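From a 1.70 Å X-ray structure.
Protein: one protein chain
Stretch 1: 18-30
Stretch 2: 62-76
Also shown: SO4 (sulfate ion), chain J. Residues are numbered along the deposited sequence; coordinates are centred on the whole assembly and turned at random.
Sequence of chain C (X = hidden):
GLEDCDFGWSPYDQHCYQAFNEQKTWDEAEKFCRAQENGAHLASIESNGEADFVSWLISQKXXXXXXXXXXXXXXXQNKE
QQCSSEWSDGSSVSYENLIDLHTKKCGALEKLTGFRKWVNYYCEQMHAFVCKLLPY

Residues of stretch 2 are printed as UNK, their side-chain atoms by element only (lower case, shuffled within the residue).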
# COMPACT_ATOMS: atom_id res chain seq x y z
N GLN C 18 -1.82 17.97 -16.29
CA GLN C 18 -0.70 18.87 -15.86
C GLN C 18 0.42 18.02 -15.34
O GLN C 18 0.22 17.13 -14.53
CB GLN C 18 -1.17 19.90 -14.82
CG GLN C 18 -0.01 20.92 -14.44
CD GLN C 18 -0.48 22.06 -13.60
OE1 GLN C 18 -1.69 22.25 -13.29
NE2 GLN C 18 0.47 22.89 -13.23
N ALA C 19 1.67 18.36 -15.76
CA ALA C 19 2.85 17.63 -15.29
C ALA C 19 3.49 18.51 -14.17
O ALA C 19 3.58 19.72 -14.35
CB ALA C 19 3.84 17.46 -16.40
N PHE C 20 3.79 17.90 -13.03
CA PHE C 20 4.28 18.62 -11.84
C PHE C 20 5.68 18.17 -11.61
O PHE C 20 5.99 16.99 -11.63
CB PHE C 20 3.41 18.34 -10.61
CG PHE C 20 2.04 18.92 -10.69
CD1 PHE C 20 0.99 18.18 -11.29
CD2 PHE C 20 1.78 20.23 -10.23
CE1 PHE C 20 -0.29 18.73 -11.42
CE2 PHE C 20 0.47 20.80 -10.36
CZ PHE C 20 -0.58 20.03 -10.97
N ASN C 21 6.58 19.15 -11.39
CA ASN C 21 7.95 18.75 -11.11
C ASN C 21 8.21 18.56 -9.63
O ASN C 21 9.26 17.95 -9.32
CB ASN C 21 8.91 19.75 -11.70
CG ASN C 21 8.50 21.13 -11.41
OD1 ASN C 21 7.90 21.80 -12.26
ND2 ASN C 21 8.80 21.61 -10.20
N GLU C 22 7.30 19.00 -8.74
CA GLU C 22 7.32 18.58 -7.30
C GLU C 22 7.62 17.08 -7.24
O GLU C 22 6.92 16.26 -7.85
CB GLU C 22 5.96 18.75 -6.57
CG GLU C 22 5.54 20.09 -6.01
CD GLU C 22 4.48 20.77 -6.90
OE1 GLU C 22 4.34 20.36 -8.08
OE2 GLU C 22 3.78 21.69 -6.42
N GLN C 23 8.63 16.67 -6.49
CA GLN C 23 8.92 15.23 -6.38
C GLN C 23 8.20 14.57 -5.22
O GLN C 23 8.37 14.94 -4.03
CB GLN C 23 10.45 15.03 -6.34
CG GLN C 23 11.14 15.27 -7.75
CD GLN C 23 12.60 14.83 -7.77
OE1 GLN C 23 13.35 15.20 -6.85
NE2 GLN C 23 13.02 14.06 -8.80
N LYS C 24 7.33 13.58 -5.53
CA LYS C 24 6.47 12.94 -4.55
C LYS C 24 6.47 11.43 -4.77
O LYS C 24 6.73 10.95 -5.89
CB LYS C 24 5.02 13.46 -4.71
CG LYS C 24 4.83 14.87 -4.22
CD LYS C 24 3.39 15.38 -4.42
CE LYS C 24 3.35 16.85 -3.89
NZ LYS C 24 3.18 16.84 -2.37
N THR C 25 6.20 10.69 -3.70
CA THR C 25 6.05 9.20 -3.78
C THR C 25 4.79 9.01 -4.64
O THR C 25 4.06 9.95 -4.82
CB THR C 25 5.78 8.53 -2.39
OG1 THR C 25 4.58 9.06 -1.81
CG2 THR C 25 6.98 8.86 -1.43
N TRP C 26 4.58 7.79 -5.06
CA TRP C 26 3.37 7.49 -5.88
C TRP C 26 2.12 7.90 -5.07
O TRP C 26 1.26 8.65 -5.62
CB TRP C 26 3.38 6.05 -6.28
CG TRP C 26 2.31 5.70 -7.33
CD1 TRP C 26 2.46 5.71 -8.71
CD2 TRP C 26 0.93 5.43 -7.06
NE1 TRP C 26 1.21 5.37 -9.32
CE2 TRP C 26 0.28 5.24 -8.32
CE3 TRP C 26 0.19 5.31 -5.88
CZ2 TRP C 26 -1.10 4.93 -8.40
CZ3 TRP C 26 -1.16 5.02 -5.95
CH2 TRP C 26 -1.79 4.82 -7.22
N ASP C 27 2.01 7.43 -3.84
CA ASP C 27 0.83 7.74 -2.98
C ASP C 27 0.65 9.22 -2.75
O ASP C 27 -0.46 9.75 -2.86
CB ASP C 27 0.95 7.01 -1.63
CG ASP C 27 0.56 5.52 -1.67
OD1 ASP C 27 -0.15 4.97 -2.58
OD2 ASP C 27 0.90 4.87 -0.64
N GLU C 28 1.74 9.95 -2.49
CA GLU C 28 1.60 11.38 -2.31
C GLU C 28 1.19 12.11 -3.60
O GLU C 28 0.47 13.10 -3.55
CB GLU C 28 2.94 12.00 -1.83
CG GLU C 28 3.20 11.62 -0.38
CD GLU C 28 1.95 11.25 0.35
OE1 GLU C 28 1.13 12.16 0.57
OE2 GLU C 28 1.77 10.05 0.69
N ALA C 29 1.66 11.61 -4.73
CA ALA C 29 1.34 12.20 -6.01
C ALA C 29 -0.15 11.99 -6.29
O ALA C 29 -0.84 12.97 -6.63
CB ALA C 29 2.18 11.55 -7.09
N GLU C 30 -0.61 10.77 -6.10
CA GLU C 30 -2.08 10.50 -6.28
C GLU C 30 -2.90 11.38 -5.35
O GLU C 30 -3.90 11.96 -5.77
CB GLU C 30 -2.39 9.00 -6.07
CG GLU C 30 -3.90 8.64 -6.11
CD GLU C 30 -4.53 8.71 -7.48
OE1 GLU C 30 -3.85 8.84 -8.54
OE2 GLU C 30 -5.79 8.62 -7.49
N UNK C 62 10.22 22.38 -18.82
CA UNK C 62 11.64 22.71 -18.68
C UNK C 62 12.22 22.19 -17.34
O UNK C 62 13.33 21.63 -17.30
o UNK C 62 11.32 24.06 -21.12
c UNK C 62 11.33 24.80 -20.11
c UNK C 62 11.81 24.24 -18.78
o UNK C 62 10.97 25.99 -20.16
N UNK C 63 11.47 22.37 -16.27
CA UNK C 63 11.89 21.90 -14.94
C UNK C 63 12.04 20.37 -14.78
O UNK C 63 12.61 19.90 -13.79
c UNK C 63 9.56 24.62 -13.65
o UNK C 63 8.71 23.95 -13.02
c UNK C 63 10.89 24.00 -14.00
c UNK C 63 10.91 22.47 -13.92
o UNK C 63 9.40 25.81 -14.00
N UNK C 64 11.55 19.60 -15.75
CA UNK C 64 11.61 18.14 -15.73
C UNK C 64 12.80 17.61 -16.52
O UNK C 64 12.87 16.39 -16.80
c UNK C 64 9.66 17.02 -13.98
c UNK C 64 9.14 17.57 -15.29
c UNK C 64 7.93 16.78 -15.78
c UNK C 64 10.30 17.54 -16.29
N UNK C 65 13.74 18.50 -16.85
CA UNK C 65 14.86 18.19 -17.76
C UNK C 65 15.72 17.01 -17.29
O UNK C 65 16.10 16.16 -18.11
c UNK C 65 15.75 19.44 -17.97
N UNK C 66 16.03 16.97 -16.01
CA UNK C 66 16.86 15.90 -15.46
C UNK C 66 16.10 14.78 -14.70
O UNK C 66 16.71 13.99 -13.98
c UNK C 66 17.94 16.49 -14.57
o UNK C 66 19.07 18.57 -14.76
o UNK C 66 19.25 17.20 -16.46
c UNK C 66 18.82 17.49 -15.32
N UNK C 67 14.78 14.72 -14.84
CA UNK C 67 14.03 13.69 -14.13
C UNK C 67 14.17 12.33 -14.88
O UNK C 67 14.07 12.32 -16.11
o UNK C 67 11.46 13.48 -11.08
o UNK C 67 12.64 11.72 -11.74
c UNK C 67 11.68 13.05 -13.45
c UNK C 67 11.97 12.74 -11.98
c UNK C 67 12.55 14.11 -14.02
N UNK C 68 14.36 11.20 -14.15
CA UNK C 68 14.47 9.90 -14.79
C UNK C 68 13.16 9.17 -14.87
O UNK C 68 12.98 8.29 -15.72
c UNK C 68 15.52 8.96 -14.17
o UNK C 68 16.36 8.09 -12.15
o UNK C 68 14.69 9.61 -11.97
c UNK C 68 15.50 8.91 -12.66
N UNK C 69 12.28 9.50 -13.95
CA UNK C 69 10.95 8.78 -13.92
C UNK C 69 9.85 9.78 -13.64
O UNK C 69 10.05 10.77 -12.95
o UNK C 69 14.59 3.51 -13.74
c UNK C 69 10.89 7.73 -12.81
c UNK C 69 13.64 4.50 -13.52
c UNK C 69 13.99 5.54 -12.70
c UNK C 69 11.83 6.58 -13.06
c UNK C 69 13.08 6.59 -12.48
c UNK C 69 11.50 5.52 -13.92
c UNK C 69 12.42 4.48 -14.15
N UNK C 70 8.63 9.51 -14.20
CA UNK C 70 7.53 10.38 -13.93
C UNK C 70 6.34 9.44 -13.61
O UNK C 70 6.07 8.58 -14.44
c UNK C 70 5.79 11.93 -15.00
c UNK C 70 7.21 11.27 -15.18
c UNK C 70 8.39 12.31 -15.47
N UNK C 71 5.74 9.59 -12.44
CA UNK C 71 4.62 8.64 -12.02
C UNK C 71 3.45 8.87 -12.89
O UNK C 71 3.10 9.98 -13.19
c UNK C 71 4.22 8.94 -10.58
c UNK C 71 6.76 7.36 -8.24
c UNK C 71 5.27 8.55 -9.56
c UNK C 71 5.88 7.27 -9.38
c UNK C 71 5.79 6.06 -10.05
c UNK C 71 7.40 5.04 -8.48
c UNK C 71 7.55 6.25 -7.81
c UNK C 71 5.83 9.38 -8.55
n UNK C 71 6.68 8.66 -7.78
c UNK C 71 6.50 4.95 -9.62
N UNK C 72 2.74 7.75 -13.21
CA UNK C 72 1.41 7.81 -13.83
C UNK C 72 0.57 6.87 -12.98
O UNK C 72 1.04 6.31 -12.00
c UNK C 72 1.93 5.43 -16.97
c UNK C 72 1.45 7.38 -15.36
c UNK C 72 2.15 8.48 -16.20
c UNK C 72 2.10 5.99 -15.50
N UNK C 73 -0.72 6.62 -13.36
CA UNK C 73 -1.64 6.05 -12.37
C UNK C 73 -1.74 4.53 -12.31
O UNK C 73 -2.73 4.06 -11.76
N UNK C 74 -0.75 3.81 -12.84
CA UNK C 74 -0.69 2.34 -12.85
C UNK C 74 -0.27 1.85 -11.50
O UNK C 74 0.78 2.29 -10.95
c UNK C 74 0.02 1.60 -15.24
c UNK C 74 -1.02 0.41 -15.33
c UNK C 74 1.42 1.31 -15.86
c UNK C 74 0.35 1.81 -13.84
N UNK C 75 -1.09 0.96 -10.93
CA UNK C 75 -0.82 0.50 -9.58
C UNK C 75 -1.21 -0.95 -9.46
O UNK C 75 -2.34 -1.32 -9.83
n UNK C 75 0.64 0.73 -3.13
n UNK C 75 0.10 1.59 -5.21
c UNK C 75 0.61 0.61 -4.48
c UNK C 75 -1.40 1.11 -7.10
c UNK C 75 -0.00 1.57 -6.67
c UNK C 75 -1.63 1.34 -8.58
n UNK C 75 1.12 -0.49 -5.06
N UNK C 76 -0.32 -1.76 -8.91
CA UNK C 76 -0.65 -3.21 -8.78
C UNK C 76 -1.62 -3.42 -7.64
O UNK C 76 -1.47 -2.88 -6.54
c UNK C 76 0.59 -4.07 -8.55
S SO4 J . 2.22 -2.35 -1.78
O1 SO4 J . 2.61 -1.95 -3.13
O2 SO4 J . 3.47 -2.51 -1.00
O3 SO4 J . 1.47 -3.60 -1.77
O4 SO4 J . 1.36 -1.33 -1.21
O HOH W 1 -1.83 3.02 -3.02

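Position 62 carries two carbons, the second bearing two oxygens, and points away from stretch 1: D62. Position 63 is one carbon longer with the same two-oxygen end; one oxygen lies near the amide of N21. This is E63, its OE1 2.4 Å from N21 OD1. Position 64 has four carbons forked at the second, packed on A19 and N21: L64, whose CD2 sits 3.6 Å from N21 CB and CD1 4.2 Å from A19 CB.

Position 65, a single carbon, is A65; position 66, two carbons ending in two oxygens, is D66; both are out of reach. Position 67 has three carbons and two oxygens and turns toward stretch 1: E67. Its OE1 accepts from Q23 NE2 at 2.8 Å, nearly straight, while OE2 accepts from the backbone N of position 69 at 3.2 Å. E67 closes a type I turn that begins at L64. Position 68, two carbons and two oxygens without contact, is D68. Position 69 is a carbon and a six-carbon ring bearing one oxygen, Y69, out of reach of stretch 1. Position 70, one carbon carrying two more, is V70, without contact.

Position 71 has one carbon leading to fused five- and six-membered rings of eight carbons and one nitrogen, lying against W26 and A29. That is W71; its NE1 makes a weak hydrogen bond to K24 O at 3.0 Å. Position 72 has four carbons forked at the first, one arm two carbons long: I72. Its side chain points away, but its backbone O takes W26 NE1 at 2.8 Å. Position 73 has no side-chain atoms, G73, and its O lies 3.8 Å from W26 CZ2. Position 74, four carbons forked at the second and pointing away, is L74. Position 75 runs three carbons, a nitrogen, then a carbon with two nitrogens, laid across the W26 ring: R75. Position 76, one carbon, is A76, out of reach.

The contact is organised around two tryptophans. The edge of W26 meets the face of W71, planes at 83°, and W26 CB sits over the W71 six-membered ring, 4.2 Å from its centroid. R75 CD covers one face of W26, 3.6 Å from the six-membered ring centroid, and the guanidinium hydrogen-bonds a sulfate, probably from the crystallisation liquor: R75 NH1 to SO4 O1 at 2.8 Å, R75 NH2 to SO4 O4 at 2.9 Å. The O of water 1 lies 2.6 Å from D27 OD1, to which it donates, and 3.3 Å from R75 NE, from which it accepts. The rule is economical: the two indoles form the centre of the packing, with L64 on A19 and N21 and R75 over W26 adding to it, and each indole NH finds a backbone carbonyl across the interface.

Stretch 2, residues 62-76: DELADEDYVWIGLRA
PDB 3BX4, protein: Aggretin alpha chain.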